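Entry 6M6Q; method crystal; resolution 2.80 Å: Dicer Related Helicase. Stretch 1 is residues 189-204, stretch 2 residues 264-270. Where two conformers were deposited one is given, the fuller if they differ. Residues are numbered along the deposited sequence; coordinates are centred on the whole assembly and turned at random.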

# COMPACT_ATOMS: atom_id res chain seq x y z
N ARG B 189 3.21 2.73 6.05
CA ARG B 189 3.81 1.46 5.54
C ARG B 189 4.53 0.72 6.67
O ARG B 189 4.35 -0.50 6.78
CB ARG B 189 4.77 1.72 4.38
CG ARG B 189 4.07 2.16 3.10
CD ARG B 189 5.03 2.50 1.97
NE ARG B 189 4.50 3.57 1.14
CZ ARG B 189 5.00 4.79 1.05
NH1 ARG B 189 4.40 5.69 0.28
NH2 ARG B 189 6.09 5.13 1.73
N VAL B 190 5.36 1.42 7.44
CA VAL B 190 6.24 0.77 8.45
C VAL B 190 5.36 0.24 9.60
O VAL B 190 5.45 -0.95 9.90
CB VAL B 190 7.35 1.71 8.96
CG1 VAL B 190 8.34 0.97 9.85
CG2 VAL B 190 8.09 2.37 7.81
N ALA B 191 4.49 1.10 10.16
CA ALA B 191 3.56 0.78 11.27
C ALA B 191 2.64 -0.38 10.89
O ALA B 191 2.34 -1.22 11.74
CB ALA B 191 2.77 2.01 11.61
N GLY B 192 2.19 -0.41 9.63
CA GLY B 192 1.28 -1.43 9.11
C GLY B 192 1.95 -2.79 8.93
O GLY B 192 1.26 -3.80 9.12
N ALA B 193 3.22 -2.81 8.54
CA ALA B 193 4.00 -4.04 8.25
C ALA B 193 4.62 -4.60 9.54
O ALA B 193 4.86 -5.81 9.60
CB ALA B 193 5.06 -3.75 7.22
N ALA B 194 4.90 -3.74 10.52
CA ALA B 194 5.61 -4.11 11.77
C ALA B 194 4.77 -5.10 12.59
O ALA B 194 3.52 -5.06 12.51
CB ALA B 194 5.93 -2.87 12.57
N ARG B 195 5.46 -5.92 13.37
CA ARG B 195 4.87 -6.87 14.35
C ARG B 195 5.31 -6.43 15.76
O ARG B 195 6.42 -6.84 16.19
CB ARG B 195 5.29 -8.31 14.03
CG ARG B 195 4.91 -8.80 12.64
CD ARG B 195 3.46 -9.26 12.50
NE ARG B 195 2.71 -8.46 11.53
CZ ARG B 195 2.62 -8.73 10.22
NH1 ARG B 195 3.21 -9.80 9.72
NH2 ARG B 195 1.92 -7.93 9.43
N GLY B 196 4.49 -5.62 16.42
CA GLY B 196 4.79 -4.92 17.67
C GLY B 196 5.30 -5.82 18.78
O GLY B 196 6.10 -5.34 19.58
N MET B 197 4.77 -7.04 18.91
CA MET B 197 5.07 -7.91 20.09
C MET B 197 6.58 -8.19 20.15
O MET B 197 7.15 -8.11 21.25
CB MET B 197 4.31 -9.22 20.05
CG MET B 197 3.90 -9.66 21.41
SD MET B 197 3.30 -11.32 21.42
CE MET B 197 2.35 -11.28 22.94
N ILE B 198 7.19 -8.50 19.02
CA ILE B 198 8.63 -8.85 18.90
C ILE B 198 9.48 -7.57 19.14
O ILE B 198 10.55 -7.68 19.76
CB ILE B 198 8.92 -9.50 17.54
CG1 ILE B 198 7.95 -10.66 17.24
CG2 ILE B 198 10.37 -9.96 17.45
CD1 ILE B 198 7.79 -10.96 15.76
N ILE B 199 8.98 -6.41 18.72
CA ILE B 199 9.66 -5.09 18.94
C ILE B 199 9.64 -4.79 20.46
O ILE B 199 10.69 -4.37 20.98
CB ILE B 199 9.00 -3.97 18.10
CG1 ILE B 199 8.92 -4.36 16.62
CG2 ILE B 199 9.73 -2.65 18.29
CD1 ILE B 199 7.90 -3.57 15.82
N MET B 200 8.52 -5.04 21.14
CA MET B 200 8.35 -4.74 22.59
C MET B 200 9.32 -5.63 23.40
O MET B 200 9.98 -5.10 24.32
CB MET B 200 6.90 -4.97 23.04
CG MET B 200 6.61 -4.66 24.52
SD MET B 200 6.12 -2.95 24.83
CE MET B 200 7.72 -2.16 24.87
N LYS B 201 9.47 -6.90 23.00
CA LYS B 201 10.35 -7.90 23.68
C LYS B 201 11.81 -7.45 23.60
O LYS B 201 12.50 -7.51 24.65
CB LYS B 201 10.15 -9.29 23.06
CG LYS B 201 11.12 -10.37 23.54
CD LYS B 201 10.75 -11.80 23.09
CE LYS B 201 10.77 -12.01 21.58
NZ LYS B 201 12.13 -11.84 20.99
N HIS B 202 12.28 -7.03 22.42
CA HIS B 202 13.70 -6.68 22.16
C HIS B 202 14.04 -5.34 22.81
O HIS B 202 15.20 -5.19 23.28
CB HIS B 202 14.02 -6.68 20.67
CG HIS B 202 14.19 -8.05 20.09
ND1 HIS B 202 13.38 -8.52 19.07
CD2 HIS B 202 15.04 -9.05 20.40
CE1 HIS B 202 13.75 -9.75 18.76
NE2 HIS B 202 14.76 -10.09 19.55
N LEU B 203 13.10 -4.40 22.85
CA LEU B 203 13.32 -3.06 23.47
C LEU B 203 13.41 -3.24 24.99
O LEU B 203 14.19 -2.51 25.63
CB LEU B 203 12.20 -2.09 23.09
CG LEU B 203 12.25 -1.53 21.67
CD1 LEU B 203 10.97 -0.75 21.37
CD2 LEU B 203 13.48 -0.65 21.42
N LYS B 204 12.67 -4.21 25.54
CA LYS B 204 12.67 -4.54 26.99
C LYS B 204 14.03 -5.12 27.39
O LYS B 204 14.38 -5.01 28.56
CB LYS B 204 11.54 -5.51 27.31
CG LYS B 204 10.99 -5.42 28.72
CD LYS B 204 9.68 -6.14 28.89
CE LYS B 204 9.18 -6.10 30.32
NZ LYS B 204 7.98 -6.95 30.49
N LYS B 264 -2.33 -2.51 18.97
CA LYS B 264 -1.21 -2.42 19.93
C LYS B 264 0.07 -2.02 19.19
O LYS B 264 0.80 -1.19 19.74
CB LYS B 264 -1.07 -3.72 20.72
CG LYS B 264 -1.98 -3.79 21.93
CD LYS B 264 -1.72 -4.96 22.83
CE LYS B 264 -2.62 -4.94 24.05
NZ LYS B 264 -4.05 -4.99 23.66
N THR B 265 0.28 -2.51 17.98
CA THR B 265 1.47 -2.20 17.15
C THR B 265 1.45 -0.70 16.80
O THR B 265 2.48 -0.03 16.99
CB THR B 265 1.54 -3.05 15.87
OG1 THR B 265 1.48 -4.44 16.20
CG2 THR B 265 2.81 -2.80 15.08
N LEU B 266 0.30 -0.18 16.36
CA LEU B 266 0.16 1.24 15.96
C LEU B 266 0.32 2.14 17.18
O LEU B 266 0.96 3.23 17.04
CB LEU B 266 -1.20 1.44 15.27
CG LEU B 266 -1.39 0.68 13.96
CD1 LEU B 266 -2.65 1.12 13.26
CD2 LEU B 266 -0.18 0.84 13.05
N THR B 267 -0.17 1.70 18.35
CA THR B 267 -0.16 2.49 19.60
C THR B 267 1.28 2.65 20.08
O THR B 267 1.55 3.70 20.67
CB THR B 267 -1.09 1.87 20.64
OG1 THR B 267 -2.39 1.86 20.06
CG2 THR B 267 -1.14 2.63 21.94
N MET B 268 2.18 1.73 19.72
CA MET B 268 3.64 1.85 20.03
C MET B 268 4.25 3.02 19.24
O MET B 268 4.95 3.84 19.86
CB MET B 268 4.42 0.58 19.68
CG MET B 268 4.24 -0.51 20.67
SD MET B 268 5.23 -1.93 20.20
CE MET B 268 6.75 -1.59 21.07
N PHE B 269 4.00 3.11 17.94
CA PHE B 269 4.50 4.21 17.07
C PHE B 269 3.84 5.53 17.47
O PHE B 269 4.52 6.55 17.42
CB PHE B 269 4.26 3.88 15.59
CG PHE B 269 5.22 2.85 15.05
CD1 PHE B 269 4.95 1.50 15.19
CD2 PHE B 269 6.42 3.24 14.48
CE1 PHE B 269 5.85 0.55 14.72
CE2 PHE B 269 7.32 2.29 14.03
CZ PHE B 269 7.03 0.95 14.14
N LEU B 270 2.58 5.48 17.92
CA LEU B 270 1.84 6.66 18.44
C LEU B 270 2.56 7.19 19.68
O LEU B 270 2.77 8.38 19.75
CB LEU B 270 0.40 6.25 18.77
CG LEU B 270 -0.59 7.38 19.07
CD1 LEU B 270 -1.00 8.08 17.81
CD2 LEU B 270 -1.84 6.85 19.76

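Stretch 1 approaches the helix of residues 264-270 with two helical segments joined by a short break; the first packs on T265, L266 and F269, the second on T265 and M268. The first, ending at A193, runs roughly antiparallel to it, at 141°, with axes 9.2 Å apart at closest approach; the second, from G196, diverges from it by 49°, with a closest approach of 9.6 Å. Together the stretches bury 458 Å², and most of the side-chain contacts between them are apolar.

R189 lies too far away to take part. The contact begins modestly at V190, whose CG1 is 4.5 Å from CZ of F269. At A191 it tightens: its CB lies 3.5 Å from CD2 of L266, whose side chain starts sideways but ends nearer to stretch 1. The CA of A191 lies over one face of the F269 ring, 4.1 Å from CE1. The small alanine side chain suits this place, where the CA atoms of A191 and L266 are only 5.8 Å apart. The following residue, G192, barely touches the partner helix, and A193 points away from it.

At A194 the chain leaves helical geometry, and its methyl group turns toward stretch 2. There CB packs 4.0 Å from CE1 of F269, while the carbonyl O lies 3.5 Å from CG2 of T265. R195, at the N-cap position of the next helix, directs its CA-to-CB bond away and remains exposed.

The closest backbone approach follows at G196, whose CA is 4.3 Å from that of T265. Here the backbone N of G196 donates a hydrogen bond to OG1 of T265 (3.2 Å), the one hydrogen bond between the stretches. Threonine serves both polar and apolar needs at this buried position: its hydroxyl receives the amide of G196, while its methyl group packs near A191 and A194. Glycine fits because it has no side chain; an ideally placed CB would lie 2.9 Å from OG1 of T265, a clash, and 3.5 Å from SD of M268.

M197 and I198 make no contact with stretch 2. Around them, M268 sits as a knob among G196, I199, M200 and L203. Its SD is 3.6 Å from the carbonyl O of G196, and its terminal CE reaches CG2 of I199 at 4.2 Å, CB of M200 at 3.9 Å and, past the uninvolved K201 and H202, CD1 of L203 at 4.3 Å. The long, unbranched methionine side chain thus reaches from the carbonyl of G196, near its SD, to I199, M200 and L203 around its CE.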